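Local structure of putative O-GlcNAcase nagJ (Clostridium perfringens, 6PV5) at residues Gly277-Glu289 and Ala315-Lys327. The protein probably hydrolyses terminal N-acetylhexosamine residues from glycans as a family 84 glycoside hydrolase, this chain carrying its catalytic barrel with flanking domains. Sequence-based numbering, arbitrary orientation.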
ATOM      1  N   GLY A 277      33.164  13.043  15.361  1.00 58.62           N
ATOM      2  CA  GLY A 277      32.296  13.432  14.263  1.00 57.96           C
ATOM      3  C   GLY A 277      32.853  12.988  12.915  1.00 56.87           C
ATOM      4  O   GLY A 277      32.156  12.364  12.118  1.00 57.85           O
ATOM      5  N   GLU A 278      34.133  13.297  12.690  1.00 60.26           N
ATOM      6  CA  GLU A 278      34.783  12.932  11.444  1.00 58.39           C
ATOM      7  C   GLU A 278      34.852  11.414  11.296  1.00 55.31           C
ATOM      8  O   GLU A 278      34.698  10.902  10.185  1.00 62.13           O
ATOM      9  CB  GLU A 278      36.162  13.586  11.326  1.00 66.31           C
ATOM     10  CG  GLU A 278      36.117  15.021  10.834  1.00 64.59           C
ATOM     11  CD  GLU A 278      35.271  15.286   9.599  1.00 66.36           C
ATOM     12  OE1 GLU A 278      35.511  14.646   8.559  1.00 74.25           O
ATOM     13  OE2 GLU A 278      34.367  16.132   9.685  1.00 73.72           O
ATOM     14  N   ALA A 279      35.095  10.705  12.408  1.00 51.66           N
ATOM     15  CA  ALA A 279      35.149   9.243  12.397  1.00 53.12           C
ATOM     16  C   ALA A 279      33.780   8.664  12.037  1.00 50.56           C
ATOM     17  O   ALA A 279      33.659   7.857  11.107  1.00 47.69           O
ATOM     18  CB  ALA A 279      35.637   8.721  13.732  1.00 50.93           C
ATOM     19  N   ASP A 280      32.748   9.116  12.767  1.00 54.50           N
ATOM     20  CA  ASP A 280      31.376   8.678  12.537  1.00 47.59           C
ATOM     21  C   ASP A 280      30.979   8.962  11.095  1.00 46.54           C
ATOM     22  O   ASP A 280      30.393   8.098  10.450  1.00 46.45           O
ATOM     23  CB  ASP A 280      30.412   9.212  13.598  1.00 51.25           C
ATOM     24  CG  ASP A 280      30.387   8.329  14.831  1.00 54.93           C
ATOM     25  OD1 ASP A 280      30.843   7.168  14.726  1.00 55.39           O
ATOM     26  OD2 ASP A 280      29.925   8.803  15.890  1.00 58.25           O
ATOM     27  N   PHE A 281      31.368  10.134  10.567  1.00 47.98           N
ATOM     28  CA  PHE A 281      31.066  10.437   9.175  1.00 44.04           C
ATOM     29  C   PHE A 281      31.766   9.473   8.214  1.00 45.71           C
ATOM     30  O   PHE A 281      31.207   9.117   7.172  1.00 46.99           O
ATOM     31  CB  PHE A 281      31.298  11.916   8.821  1.00 45.42           C
ATOM     32  CG  PHE A 281      30.677  12.245   7.488  1.00 42.08           C
ATOM     33  CD1 PHE A 281      31.375  12.041   6.311  1.00 41.30           C
ATOM     34  CD2 PHE A 281      29.348  12.644   7.406  1.00 43.65           C
ATOM     35  CE1 PHE A 281      30.779  12.270   5.078  1.00 45.38           C
ATOM     36  CE2 PHE A 281      28.749  12.867   6.175  1.00 39.20           C
ATOM     37  CZ  PHE A 281      29.460  12.665   5.013  1.00 45.03           C
ATOM     38  N   LYS A 282      33.013   9.082   8.530  1.00 49.62           N
ATOM     39  CA  LYS A 282      33.754   8.160   7.670  1.00 48.08           C
ATOM     40  C   LYS A 282      33.101   6.778   7.725  1.00 43.42           C
ATOM     41  O   LYS A 282      32.907   6.123   6.697  1.00 45.76           O
ATOM     42  CB  LYS A 282      35.243   8.136   8.049  1.00 50.32           C
ATOM     43  N   ALA A 283      32.728   6.362   8.942  1.00 44.22           N
ATOM     44  CA  ALA A 283      31.951   5.148   9.156  1.00 45.52           C
ATOM     45  C   ALA A 283      30.736   5.126   8.224  1.00 47.10           C
ATOM     46  O   ALA A 283      30.521   4.140   7.513  1.00 46.62           O
ATOM     47  CB  ALA A 283      31.561   5.046  10.611  1.00 42.62           C
ATOM     48  N   LEU A 284      30.000   6.250   8.184  1.00 42.98           N
ATOM     49  CA  LEU A 284      28.776   6.366   7.404  1.00 44.67           C
ATOM     50  C   LEU A 284      29.083   6.189   5.923  1.00 45.67           C
ATOM     51  O   LEU A 284      28.404   5.424   5.226  1.00 46.53           O
ATOM     52  CB  LEU A 284      28.109   7.718   7.693  1.00 45.80           C
ATOM     53  CG  LEU A 284      26.848   8.061   6.890  1.00 48.58           C
ATOM     54  CD1 LEU A 284      25.760   7.005   7.064  1.00 45.62           C
ATOM     55  CD2 LEU A 284      26.321   9.430   7.309  1.00 45.25           C
ATOM     56  N   ILE A 285      30.128   6.884   5.454  1.00 45.68           N
ATOM     57  CA  ILE A 285      30.509   6.784   4.053  1.00 43.05           C
ATOM     58  C   ILE A 285      30.851   5.329   3.741  1.00 38.72           C
ATOM     59  O   ILE A 285      30.418   4.794   2.722  1.00 37.89           O
ATOM     60  CB  ILE A 285      31.686   7.741   3.754  1.00 47.94           C
ATOM     61  CG1 ILE A 285      31.214   9.197   3.754  1.00 45.99           C
ATOM     62  CG2 ILE A 285      32.404   7.358   2.456  1.00 42.40           C
ATOM     63  CD1 ILE A 285      30.330   9.560   2.575  1.00 46.44           C
ATOM     64  N   ASN A 286      31.649   4.712   4.618  1.00 40.45           N
ATOM     65  CA  ASN A 286      32.080   3.334   4.407  1.00 48.68           C
ATOM     66  C   ASN A 286      30.867   2.413   4.270  1.00 43.62           C
ATOM     67  O   ASN A 286      30.714   1.742   3.247  1.00 45.02           O
ATOM     68  CB  ASN A 286      33.042   2.833   5.488  1.00 48.73           C
ATOM     69  CG  ASN A 286      33.617   1.460   5.177  1.00 58.78           C
ATOM     70  OD1 ASN A 286      34.030   1.178   4.047  1.00 57.01           O
ATOM     71  ND2 ASN A 286      33.655   0.594   6.178  1.00 55.92           N
ATOM     72  N   LYS A 287      30.003   2.394   5.298  1.00 46.08           N
ATOM     73  CA  LYS A 287      28.796   1.575   5.275  1.00 38.75           C
ATOM     74  C   LYS A 287      28.065   1.750   3.949  1.00 39.03           C
ATOM     75  O   LYS A 287      27.696   0.779   3.284  1.00 40.62           O
ATOM     76  CB  LYS A 287      27.890   1.926   6.459  1.00 44.86           C
ATOM     77  CG  LYS A 287      26.661   1.034   6.603  1.00 45.53           C
ATOM     78  CD  LYS A 287      26.952  -0.451   6.482  1.00 44.58           C
ATOM     79  CE  LYS A 287      25.777  -1.309   6.902  1.00 48.23           C
ATOM     80  NZ  LYS A 287      25.428  -1.067   8.322  1.00 45.69           N
ATOM     81  N   ALA A 288      27.885   3.005   3.537  1.00 41.87           N
ATOM     82  CA  ALA A 288      27.150   3.244   2.308  1.00 45.53           C
ATOM     83  C   ALA A 288      27.866   2.617   1.113  1.00 41.64           C
ATOM     84  O   ALA A 288      27.223   2.273   0.126  1.00 43.16           O
ATOM     85  CB  ALA A 288      26.922   4.730   2.117  1.00 42.50           C
ATOM     86  N   GLU A 289      29.202   2.526   1.185  1.00 50.46           N
ATOM     87  CA  GLU A 289      30.024   2.001   0.092  1.00 59.81           C
ATOM     88  C   GLU A 289      29.805   0.492  -0.057  1.00 50.71           C
ATOM     89  O   GLU A 289      29.601  -0.013  -1.163  1.00 50.51           O
ATOM     90  CB  GLU A 289      31.517   2.277   0.330  1.00 65.79           C
ATOM     91  CG  GLU A 289      31.900   3.750   0.370  1.00 71.77           C
ATOM     92  CD  GLU A 289      32.302   4.379  -0.955  1.00 76.49           C
ATOM     93  OE1 GLU A 289      32.121   3.728  -2.005  1.00 71.40           O
ATOM     94  OE2 GLU A 289      32.804   5.526  -0.929  1.00 85.80           O
ATOM     95  N   ALA A 315      20.975  18.086   9.649  1.00 35.61           N
ATOM     96  CA  ALA A 315      20.843  18.493   8.264  1.00 34.32           C
ATOM     97  C   ALA A 315      22.225  18.537   7.614  1.00 35.20           C
ATOM     98  O   ALA A 315      22.374  18.169   6.446  1.00 36.53           O
ATOM     99  CB  ALA A 315      20.140  19.823   8.177  1.00 31.83           C
ATOM    100  N   GLU A 316      23.226  18.972   8.386  1.00 34.74           N
ATOM    101  CA  GLU A 316      24.578  19.069   7.851  1.00 42.98           C
ATOM    102  C   GLU A 316      25.135  17.692   7.493  1.00 39.34           C
ATOM    103  O   GLU A 316      25.690  17.535   6.404  1.00 41.59           O
ATOM    104  CB  GLU A 316      25.498  19.887   8.762  1.00 44.17           C
ATOM    105  CG  GLU A 316      25.219  21.372   8.643  1.00 51.80           C
ATOM    106  CD  GLU A 316      26.032  22.244   9.582  1.00 66.43           C
ATOM    107  OE1 GLU A 316      26.769  21.676  10.431  1.00 68.96           O
ATOM    108  OE2 GLU A 316      25.930  23.494   9.458  1.00 70.61           O
ATOM    109  N   VAL A 317      24.955  16.704   8.391  1.00 40.79           N
ATOM    110  CA  VAL A 317      25.347  15.324   8.117  1.00 39.76           C
ATOM    111  C   VAL A 317      24.708  14.886   6.806  1.00 38.61           C
ATOM    112  O   VAL A 317      25.392  14.318   5.961  1.00 40.09           O
ATOM    113  CB  VAL A 317      25.008  14.361   9.275  1.00 45.06           C
ATOM    114  CG1 VAL A 317      24.902  12.910   8.817  1.00 43.67           C
ATOM    115  CG2 VAL A 317      25.982  14.499  10.434  1.00 40.30           C
ATOM    116  N   LEU A 318      23.419  15.220   6.624  1.00 33.89           N
ATOM    117  CA  LEU A 318      22.683  14.854   5.420  1.00 34.97           C
ATOM    118  C   LEU A 318      23.233  15.560   4.175  1.00 34.76           C
ATOM    119  O   LEU A 318      23.282  14.958   3.100  1.00 35.76           O
ATOM    120  CB  LEU A 318      21.188  15.180   5.581  1.00 33.60           C
ATOM    121  CG  LEU A 318      20.368  14.315   6.553  1.00 38.75           C
ATOM    122  CD1 LEU A 318      18.926  14.817   6.618  1.00 34.36           C
ATOM    123  CD2 LEU A 318      20.360  12.847   6.132  1.00 32.95           C
ATOM    124  N   ASN A 319      23.540  16.860   4.283  1.00 34.23           N
ATOM    125  CA  ASN A 319      24.016  17.628   3.126  1.00 37.93           C
ATOM    126  C   ASN A 319      25.397  17.124   2.686  1.00 31.46           C
ATOM    127  O   ASN A 319      25.643  16.938   1.499  1.00 35.05           O
ATOM    128  CB  ASN A 319      24.134  19.134   3.406  1.00 36.35           C
ATOM    129  CG  ASN A 319      22.834  19.829   3.767  1.00 36.10           C
ATOM    130  OD1 ASN A 319      21.747  19.450   3.327  1.00 42.20           O
ATOM    131  ND2 ASN A 319      22.943  20.880   4.559  1.00 37.74           N
ATOM    132  N   ARG A 320      26.264  16.853   3.660  1.00 32.33           N
ATOM    133  CA  ARG A 320      27.580  16.301   3.392  1.00 34.88           C
ATOM    134  C   ARG A 320      27.459  14.940   2.711  1.00 40.19           C
ATOM    135  O   ARG A 320      28.135  14.699   1.709  1.00 38.97           O
ATOM    136  CB  ARG A 320      28.397  16.221   4.678  1.00 36.48           C
ATOM    137  CG  ARG A 320      29.903  16.265   4.439  1.00 37.74           C
ATOM    138  CD  ARG A 320      30.655  16.051   5.738  1.00 39.62           C
ATOM    139  NE  ARG A 320      31.999  15.551   5.482  1.00 41.81           N
ATOM    140  CZ  ARG A 320      32.878  15.279   6.434  1.00 43.64           C
ATOM    141  NH1 ARG A 320      32.562  15.473   7.701  1.00 44.02           N
ATOM    142  NH2 ARG A 320      34.075  14.811   6.127  1.00 48.21           N
ATOM    143  N   PHE A 321      26.568  14.073   3.230  1.00 36.02           N
ATOM    144  CA  PHE A 321      26.401  12.744   2.672  1.00 33.87           C
ATOM    145  C   PHE A 321      25.906  12.860   1.239  1.00 37.11           C
ATOM    146  O   PHE A 321      26.342  12.114   0.359  1.00 37.89           O
ATOM    147  CB  PHE A 321      25.471  11.875   3.531  1.00 37.69           C
ATOM    148  CG  PHE A 321      25.333  10.449   3.048  1.00 36.21           C
ATOM    149  CD1 PHE A 321      26.169   9.454   3.527  1.00 36.36           C
ATOM    150  CD2 PHE A 321      24.381  10.108   2.098  1.00 36.13           C
ATOM    151  CE1 PHE A 321      26.038   8.141   3.084  1.00 35.91           C
ATOM    152  CE2 PHE A 321      24.257   8.800   1.649  1.00 41.17           C
ATOM    153  CZ  PHE A 321      25.087   7.816   2.142  1.00 36.57           C
ATOM    154  N   ASN A 322      24.967  13.790   1.030  1.00 37.90           N
ATOM    155  CA  ASN A 322      24.376  14.035  -0.273  1.00 38.50           C
ATOM    156  C   ASN A 322      25.462  14.518  -1.244  1.00 45.94           C
ATOM    157  O   ASN A 322      25.472  14.143  -2.420  1.00 43.00           O
ATOM    158  CB  ASN A 322      23.273  15.085  -0.126  1.00 35.58           C
ATOM    159  CG  ASN A 322      22.439  15.283  -1.365  1.00 35.63           C
ATOM    160  OD1 ASN A 322      21.935  14.326  -1.952  1.00 41.08           O
ATOM    161  ND2 ASN A 322      22.219  16.532  -1.727  1.00 37.30           N
ATOM    162  N   LYS A 323      26.371  15.361  -0.726  1.00 46.63           N
ATOM    163  CA  LYS A 323      27.405  16.003  -1.523  1.00 49.26           C
ATOM    164  C   LYS A 323      28.534  15.008  -1.814  1.00 45.83           C
ATOM    165  O   LYS A 323      28.927  14.848  -2.963  1.00 40.97           O
ATOM    166  CB  LYS A 323      27.913  17.266  -0.810  1.00 49.64           C
ATOM    167  CG  LYS A 323      28.879  18.119  -1.625  1.00 61.66           C
ATOM    168  CD  LYS A 323      29.435  19.310  -0.857  1.00 70.11           C
ATOM    169  CE  LYS A 323      30.456  20.120  -1.633  1.00 73.98           C
ATOM    170  NZ  LYS A 323      31.745  19.397  -1.787  1.00 69.58           N
ATOM    171  N   GLU A 324      29.028  14.336  -0.769  1.00 42.12           N
ATOM    172  CA  GLU A 324      30.270  13.577  -0.821  1.00 42.44           C
ATOM    173  C   GLU A 324      30.038  12.099  -1.166  1.00 46.94           C
ATOM    174  O   GLU A 324      31.009  11.378  -1.401  1.00 48.37           O
ATOM    175  CB  GLU A 324      31.074  13.773   0.465  1.00 39.96           C
ATOM    176  CG  GLU A 324      31.347  15.236   0.777  1.00 41.30           C
ATOM    177  CD  GLU A 324      32.245  15.549   1.964  1.00 43.93           C
ATOM    178  OE1 GLU A 324      32.534  14.642   2.769  1.00 42.95           O
ATOM    179  OE2 GLU A 324      32.641  16.723   2.097  1.00 46.11           O
ATOM    180  N   PHE A 325      28.766  11.656  -1.228  1.00 45.00           N
ATOM    181  CA  PHE A 325      28.419  10.287  -1.598  1.00 38.68           C
ATOM    182  C   PHE A 325      27.384  10.285  -2.722  1.00 41.06           C
ATOM    183  O   PHE A 325      27.681   9.856  -3.833  1.00 43.21           O
ATOM    184  CB  PHE A 325      28.032   9.420  -0.388  1.00 40.81           C
ATOM    185  CG  PHE A 325      27.714   7.987  -0.757  1.00 41.83           C
ATOM    186  CD1 PHE A 325      28.705   7.014  -0.755  1.00 39.95           C
ATOM    187  CD2 PHE A 325      26.446   7.630  -1.203  1.00 39.31           C
ATOM    188  CE1 PHE A 325      28.424   5.714  -1.152  1.00 43.80           C
ATOM    189  CE2 PHE A 325      26.167   6.332  -1.610  1.00 40.83           C
ATOM    190  CZ  PHE A 325      27.154   5.371  -1.570  1.00 41.44           C
ATOM    191  N   ILE A 326      26.168  10.778  -2.442  1.00 41.16           N
ATOM    192  CA  ILE A 326      25.060  10.621  -3.375  1.00 43.17           C
ATOM    193  C   ILE A 326      25.437  11.082  -4.783  1.00 42.16           C
ATOM    194  O   ILE A 326      25.276  10.333  -5.745  1.00 43.40           O
ATOM    195  CB  ILE A 326      23.775  11.344  -2.904  1.00 40.15           C
ATOM    196  CG1 ILE A 326      23.198  10.743  -1.615  1.00 46.04           C
ATOM    197  CG2 ILE A 326      22.758  11.406  -4.038  1.00 35.73           C
ATOM    198  CD1 ILE A 326      22.473   9.425  -1.787  1.00 46.08           C
ATOM    199  N   LYS A 327      25.849  12.347  -4.923  1.00 47.23           N
ATOM    200  CA  LYS A 327      25.912  12.931  -6.259  1.00 47.50           C
ATOM    201  C   LYS A 327      27.067  12.381  -7.102  1.00 42.61           C
ATOM    202  O   LYS A 327      26.985  12.447  -8.326  1.00 43.12           O
ATOM    203  CB  LYS A 327      25.954  14.458  -6.198  1.00 50.93           C
ATOM    204  CG  LYS A 327      26.919  15.021  -5.168  1.00 59.68           C
ATOM    205  CD  LYS A 327      26.921  16.545  -5.144  1.00 71.71           C
ATOM    206  CE  LYS A 327      28.101  17.173  -5.863  1.00 66.28           C
ATOM    207  NZ  LYS A 327      29.341  17.099  -5.050  1.00 64.17           N
TER
HETATM  208  O   HOH W   1      31.970   8.394  -1.837  1.00 51.65           O
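Arg-320 grips the carboxylate of Glu-278 end-on, NH2 meeting the syn lone pair of OE1 at 2.8 Å; NH1 reaches OE2, also at 2.8 Å, but OE2 lies out of the guanidinium plane and the bond is less straight. The pair joins consecutive outer helices of the (β/α)8 barrel, 274-294 and 311-326, before and after strand 298-302 in the chain, whose segments 277-289 and 315-326 cross at 47°. The third nitrogen, NE, bonds from above the carboxylate plane to Glu-324 OE1 one turn further along its own helix at 2.9 Å, so all three guanidinium nitrogens are engaged and the group's rotation is fixed. With CG anti to the backbone N (chi1 -154°) and the chain extended to NE, Arg-320 crosses over Phe-281, its guanidinium lying nearly parallel to the ring, 6° between planes, in a cation-pi stack. The CD methylene sits over the ring centre, 3.7 Å from the centroid. Phe-281 enters, as a knob, a hole formed by Val-317, Arg-320, Phe-321 and Glu-324, its edge facing Val-317 O and Phe-321 N.

Beneath this charged layer, Phe-321 makes the reciprocal knob, held by Phe-281, Leu-284, Ile-285 and Ala-288. Leu-284 CG abuts Phe-321 CD1 at 3.7 Å, and both side chains also rest on Ile-301 of the barrel strand. Toward the C-terminal ends, Ile-285 CD1 packs on Phe-325 CB, while a water donates to both Glu-289 OE2 and Glu-324 O; Glu-289 OE1 pairs with Lys-329. Ala-288 CB serves two rings, touching the edge of Phe-321 at CZ and covering a face of Phe-325, 3.9 Å from the latter's centroid.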